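Local coordinates for penicillin-binding protein activator LpoB (Salmonella enterica subsp. enterica serovar Typhimurium, PDB 4Q6V) that probably regulates peptidoglycan synthesis as an outer-membrane lipoprotein that activates penicillin-binding protein 1B, at residues Val61-Leu75 / Ala87-Val99. Residues are numbered along the deposited sequence; the frame is centred on the assembly and turned at random.
Sequences VSVQQLSMAKQQLGL and AIGIARNVGAQYV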
loop_
_atom_site.group_PDB
_atom_site.type_symbol
_atom_site.label_atom_id
_atom_site.label_comp_id
_atom_site.label_asym_id
_atom_site.label_seq_id
_atom_site.Cartn_x
_atom_site.Cartn_y
_atom_site.Cartn_z
ATOM N N VAL A 61 -4.996 8.841 -1.207
ATOM C CA VAL A 61 -5.461 9.030 -2.589
ATOM C C VAL A 61 -6.623 8.095 -2.756
ATOM O O VAL A 61 -6.537 6.946 -2.320
ATOM C CB VAL A 61 -4.346 8.770 -3.595
ATOM C CG1 VAL A 61 -4.805 9.089 -4.990
ATOM C CG2 VAL A 61 -3.104 9.612 -3.247
ATOM N N SER A 62 -7.696 8.606 -3.364
ATOM C CA SER A 62 -8.938 7.845 -3.520
ATOM C C SER A 62 -8.939 6.985 -4.793
ATOM O O SER A 62 -8.258 7.263 -5.767
ATOM C CB SER A 62 -10.119 8.809 -3.551
ATOM O OG SER A 62 -10.241 9.363 -4.853
ATOM N N VAL A 63 -9.811 5.982 -4.821
ATOM C CA VAL A 63 -9.939 5.066 -5.934
ATOM C C VAL A 63 -10.162 5.844 -7.247
ATOM O O VAL A 63 -9.544 5.532 -8.266
ATOM C CB VAL A 63 -11.082 4.037 -5.692
ATOM C CG1 VAL A 63 -11.304 3.149 -6.885
ATOM C CG2 VAL A 63 -10.810 3.187 -4.441
ATOM N N GLN A 64 -11.023 6.859 -7.209
ATOM C CA GLN A 64 -11.461 7.568 -8.390
ATOM C C GLN A 64 -10.350 8.435 -8.916
ATOM O O GLN A 64 -10.052 8.422 -10.107
ATOM C CB GLN A 64 -12.744 8.365 -8.157
ATOM C CG GLN A 64 -14.016 7.487 -8.175
ATOM C CD GLN A 64 -15.257 8.309 -8.500
ATOM O OE1 GLN A 64 -15.202 9.207 -9.356
ATOM N NE2 GLN A 64 -16.377 8.023 -7.824
ATOM N N GLN A 65 -9.671 9.133 -8.002
ATOM C CA GLN A 65 -8.433 9.824 -8.333
ATOM C C GLN A 65 -7.413 8.971 -9.059
ATOM O O GLN A 65 -6.791 9.405 -10.047
ATOM C CB GLN A 65 -7.810 10.482 -7.113
ATOM C CG GLN A 65 -8.639 11.606 -6.514
ATOM C CD GLN A 65 -8.034 12.114 -5.260
ATOM O OE1 GLN A 65 -6.829 12.360 -5.224
ATOM N NE2 GLN A 65 -8.827 12.239 -4.195
ATOM N N LEU A 66 -7.230 7.754 -8.584
ATOM C CA LEU A 66 -6.281 6.852 -9.208
ATOM C C LEU A 66 -6.708 6.454 -10.583
ATOM O O LEU A 66 -5.868 6.510 -11.513
ATOM C CB LEU A 66 -6.044 5.579 -8.377
ATOM C CG LEU A 66 -5.315 5.814 -7.055
ATOM C CD1 LEU A 66 -5.392 4.592 -6.147
ATOM C CD2 LEU A 66 -3.881 6.258 -7.320
ATOM N N SER A 67 -7.987 6.062 -10.710
ATOM C CA SER A 67 -8.565 5.762 -12.009
ATOM C C SER A 67 -8.292 6.906 -13.006
ATOM O O SER A 67 -7.712 6.709 -14.080
ATOM C CB SER A 67 -10.067 5.452 -11.869
ATOM O OG SER A 67 -10.532 4.694 -12.942
HETATM N N MSE A 68 -8.673 8.118 -12.612
HETATM C CA MSE A 68 -8.423 9.298 -13.443
HETATM C C MSE A 68 -6.970 9.482 -13.803
HETATM O O MSE A 68 -6.652 9.783 -14.963
HETATM C CB MSE A 68 -8.835 10.562 -12.703
HETATM C CG MSE A 68 -10.250 10.551 -12.167
HETATM SE SE MSE A 68 -11.489 10.462 -13.683
HETATM C CE MSE A 68 -12.802 9.278 -12.779
ATOM N N ALA A 69 -6.072 9.372 -12.813
ATOM C CA ALA A 69 -4.656 9.514 -13.049
ATOM C C ALA A 69 -4.113 8.483 -14.039
ATOM O O ALA A 69 -3.385 8.853 -14.992
ATOM C CB ALA A 69 -3.870 9.460 -11.756
ATOM N N LYS A 70 -4.539 7.220 -13.872
ATOM C CA LYS A 70 -4.205 6.184 -14.859
ATOM C C LYS A 70 -4.590 6.548 -16.265
ATOM O O LYS A 70 -3.877 6.345 -17.225
ATOM C CB LYS A 70 -4.795 4.842 -14.455
ATOM C CG LYS A 70 -4.121 4.182 -13.243
ATOM C CD LYS A 70 -4.535 2.744 -13.020
ATOM C CE LYS A 70 -5.887 2.680 -12.331
ATOM N NZ LYS A 70 -6.213 1.279 -11.951
ATOM N N GLN A 71 -5.777 7.107 -16.406
ATOM C CA GLN A 71 -6.304 7.439 -17.705
ATOM C C GLN A 71 -5.503 8.632 -18.306
ATOM O O GLN A 71 -5.163 8.625 -19.490
ATOM C CB GLN A 71 -7.774 7.801 -17.560
ATOM C CG GLN A 71 -8.372 8.330 -18.845
ATOM C CD GLN A 71 -9.826 8.678 -18.697
ATOM O OE1 GLN A 71 -10.190 9.536 -17.865
ATOM N NE2 GLN A 71 -10.667 8.022 -19.508
ATOM N N GLN A 72 -5.166 9.624 -17.485
ATOM C CA GLN A 72 -4.319 10.729 -17.944
ATOM C C GLN A 72 -2.907 10.321 -18.374
ATOM O O GLN A 72 -2.269 11.048 -19.162
ATOM C CB GLN A 72 -4.251 11.820 -16.901
ATOM C CG GLN A 72 -5.586 12.376 -16.490
ATOM C CD GLN A 72 -5.512 13.100 -15.162
ATOM O OE1 GLN A 72 -4.465 13.139 -14.516
ATOM N NE2 GLN A 72 -6.649 13.642 -14.752
ATOM N N LEU A 73 -2.419 9.165 -17.901
ATOM C CA LEU A 73 -1.096 8.677 -18.223
ATOM C C LEU A 73 -1.099 7.585 -19.308
ATOM O O LEU A 73 -0.030 7.083 -19.669
ATOM C CB LEU A 73 -0.403 8.164 -16.949
ATOM C CG LEU A 73 0.415 9.242 -16.222
ATOM C CD1 LEU A 73 -0.443 10.398 -15.728
ATOM C CD2 LEU A 73 1.164 8.597 -15.066
ATOM N N GLY A 74 -2.267 7.220 -19.819
ATOM C CA GLY A 74 -2.445 6.265 -20.913
ATOM C C GLY A 74 -2.305 4.817 -20.472
ATOM O O GLY A 74 -2.029 3.918 -21.273
ATOM N N LEU A 75 -2.422 4.578 -19.171
ATOM C CA LEU A 75 -2.318 3.228 -18.614
ATOM C C LEU A 75 -3.681 2.555 -18.800
ATOM O O LEU A 75 -4.698 3.198 -18.914
ATOM C CB LEU A 75 -1.887 3.221 -17.151
ATOM C CG LEU A 75 -0.532 3.866 -16.859
ATOM C CD1 LEU A 75 -0.218 3.785 -15.379
ATOM C CD2 LEU A 75 0.536 3.190 -17.716
ATOM N N ALA A 87 4.041 3.625 -10.469
ATOM C CA ALA A 87 3.561 4.099 -9.176
ATOM C C ALA A 87 4.009 5.529 -8.919
ATOM O O ALA A 87 3.238 6.365 -8.461
ATOM C CB ALA A 87 3.999 3.162 -8.069
ATOM N N ILE A 88 5.235 5.846 -9.269
ATOM C CA ILE A 88 5.759 7.191 -9.104
ATOM C C ILE A 88 5.138 8.160 -10.121
ATOM O O ILE A 88 4.867 9.338 -9.798
ATOM C CB ILE A 88 7.290 7.232 -9.251
ATOM C CG1 ILE A 88 7.915 6.428 -8.135
ATOM C CG2 ILE A 88 7.818 8.647 -9.125
ATOM C CD1 ILE A 88 9.374 6.125 -8.334
ATOM N N GLY A 89 4.985 7.680 -11.358
ATOM C CA GLY A 89 4.282 8.447 -12.389
ATOM C C GLY A 89 2.910 8.861 -11.896
ATOM O O GLY A 89 2.528 10.016 -12.051
ATOM N N ILE A 90 2.188 7.946 -11.254
ATOM C CA ILE A 90 0.863 8.206 -10.749
ATOM C C ILE A 90 0.920 9.092 -9.510
ATOM O O ILE A 90 0.174 10.050 -9.381
ATOM C CB ILE A 90 0.080 6.893 -10.460
ATOM C CG1 ILE A 90 -0.188 6.086 -11.729
ATOM C CG2 ILE A 90 -1.267 7.184 -9.802
ATOM C CD1 ILE A 90 -1.087 6.770 -12.713
ATOM N N ALA A 91 1.843 8.802 -8.594
ATOM C CA ALA A 91 1.990 9.535 -7.346
ATOM C C ALA A 91 2.195 10.989 -7.641
ATOM O O ALA A 91 1.621 11.866 -6.968
ATOM C CB ALA A 91 3.156 8.966 -6.569
ATOM N N ARG A 92 2.978 11.302 -8.676
ATOM C CA ARG A 92 3.284 12.717 -8.996
ATOM C C ARG A 92 2.086 13.497 -9.518
ATOM O O ARG A 92 1.880 14.661 -9.131
ATOM C CB ARG A 92 4.449 12.798 -9.976
ATOM C CG ARG A 92 5.765 12.286 -9.394
ATOM C CD ARG A 92 6.976 12.931 -10.073
ATOM N NE ARG A 92 8.228 12.699 -9.335
ATOM C CZ ARG A 92 9.160 11.813 -9.686
ATOM N NH1 ARG A 92 9.038 11.049 -10.775
ATOM N NH2 ARG A 92 10.247 11.686 -8.934
ATOM N N ASN A 93 1.275 12.835 -10.348
ATOM C CA ASN A 93 0.041 13.435 -10.826
ATOM C C ASN A 93 -0.937 13.758 -9.730
ATOM O O ASN A 93 -1.585 14.786 -9.837
ATOM C CB ASN A 93 -0.639 12.558 -11.889
ATOM C CG ASN A 93 -0.508 13.115 -13.299
ATOM O OD1 ASN A 93 -1.397 12.939 -14.144
ATOM N ND2 ASN A 93 0.603 13.807 -13.566
ATOM N N VAL A 94 -1.041 12.907 -8.705
ATOM C CA VAL A 94 -2.066 13.035 -7.655
ATOM C C VAL A 94 -1.612 13.780 -6.408
ATOM O O VAL A 94 -2.401 13.978 -5.467
ATOM C CB VAL A 94 -2.620 11.655 -7.226
ATOM C CG1 VAL A 94 -3.288 10.999 -8.426
ATOM C CG2 VAL A 94 -1.538 10.728 -6.621
ATOM N N GLY A 95 -0.332 14.137 -6.375
ATOM C CA GLY A 95 0.227 14.873 -5.265
ATOM C C GLY A 95 0.623 14.068 -4.022
ATOM O O GLY A 95 0.639 14.566 -2.893
ATOM N N ALA A 96 0.992 12.802 -4.211
ATOM C CA ALA A 96 1.305 11.929 -3.065
ATOM C C ALA A 96 2.764 12.087 -2.695
ATOM O O ALA A 96 3.624 12.186 -3.596
ATOM C CB ALA A 96 0.991 10.500 -3.435
ATOM N N GLN A 97 3.047 12.154 -1.404
ATOM C CA GLN A 97 4.426 12.204 -0.894
ATOM C C GLN A 97 5.034 10.802 -0.751
ATOM O O GLN A 97 6.257 10.621 -0.901
ATOM C CB GLN A 97 4.427 12.947 0.442
ATOM C CG GLN A 97 5.821 13.182 1.042
ATOM C CD GLN A 97 5.777 13.973 2.356
ATOM O OE1 GLN A 97 4.720 14.477 2.777
ATOM N NE2 GLN A 97 6.924 14.107 2.994
ATOM N N TYR A 98 4.197 9.806 -0.466
ATOM C CA TYR A 98 4.596 8.442 -0.292
ATOM C C TYR A 98 3.787 7.472 -1.125
ATOM O O TYR A 98 2.618 7.715 -1.452
ATOM C CB TYR A 98 4.472 8.037 1.182
ATOM C CG TYR A 98 5.160 8.921 2.195
ATOM C CD1 TYR A 98 6.526 8.811 2.442
ATOM C CD2 TYR A 98 4.448 9.850 2.916
ATOM C CE1 TYR A 98 7.150 9.615 3.385
ATOM C CE2 TYR A 98 5.057 10.661 3.845
ATOM C CZ TYR A 98 6.399 10.540 4.089
ATOM O OH TYR A 98 6.978 11.368 5.027
ATOM N N VAL A 99 4.442 6.358 -1.477
ATOM C CA VAL A 99 3.740 5.200 -1.999
ATOM C C VAL A 99 3.947 4.001 -1.103
ATOM O O VAL A 99 5.099 3.671 -0.713
ATOM C CB VAL A 99 4.169 4.870 -3.452
ATOM C CG1 VAL A 99 3.665 3.523 -3.861
ATOM C CG2 VAL A 99 3.653 5.900 -4.415
#
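I90 meets helix 63-72 with both of its branches, and its torsions account for the split. CG2, anti to the backbone N, lies 3.7 Å from L66 CD2 and also touches A69 CB. The other arm, bent at chi2 (-65°), sets CD1 against the backbone of the A69-K70 peptide, with A69 C 3.7 Å away; L75 CD1 comes to this methyl tip to tip, and L73 CD2 also touches it. The apolar seam continues at V94, whose two methyls diverge: CG1 rests on A69 CB at 3.7 Å, while CG2 meets V61 CG2 at 3.9 Å, the two valines crossing at about a right angle. A69 thus presents a methyl to I90 and V94, and G89 bare backbone to L73, whose CD2 settles 3.6 Å from G89 O.

The axes of helices 63-72 and 87-94 pass 9.5 Å apart at 112°, a steep crossing. In this C-terminal domain of LpoB both helices belong to the crossover that joins edge strand 59-60 to strand 98-106, parallel strands with strand 25-35 between them in the mixed sheet. V61 and L66 also touch strand 25-35.

Both ends of helix 63-72 carry capping bonds. S62 OG caps the N-terminus, accepting from Q65 N at 3.2 Å with an N-H...O angle of 165°. At the other end G74, with positive phi, forms a Schellman motif, its bonds back into the last turn being L75 N to K70 O and G74 N to Q71 O. L73 N is a second donor to K70 O, from the opposite face of its plane. K70 NZ hydrogen-bonds to the backbone O atoms of P77 and D79 in the connecting loop.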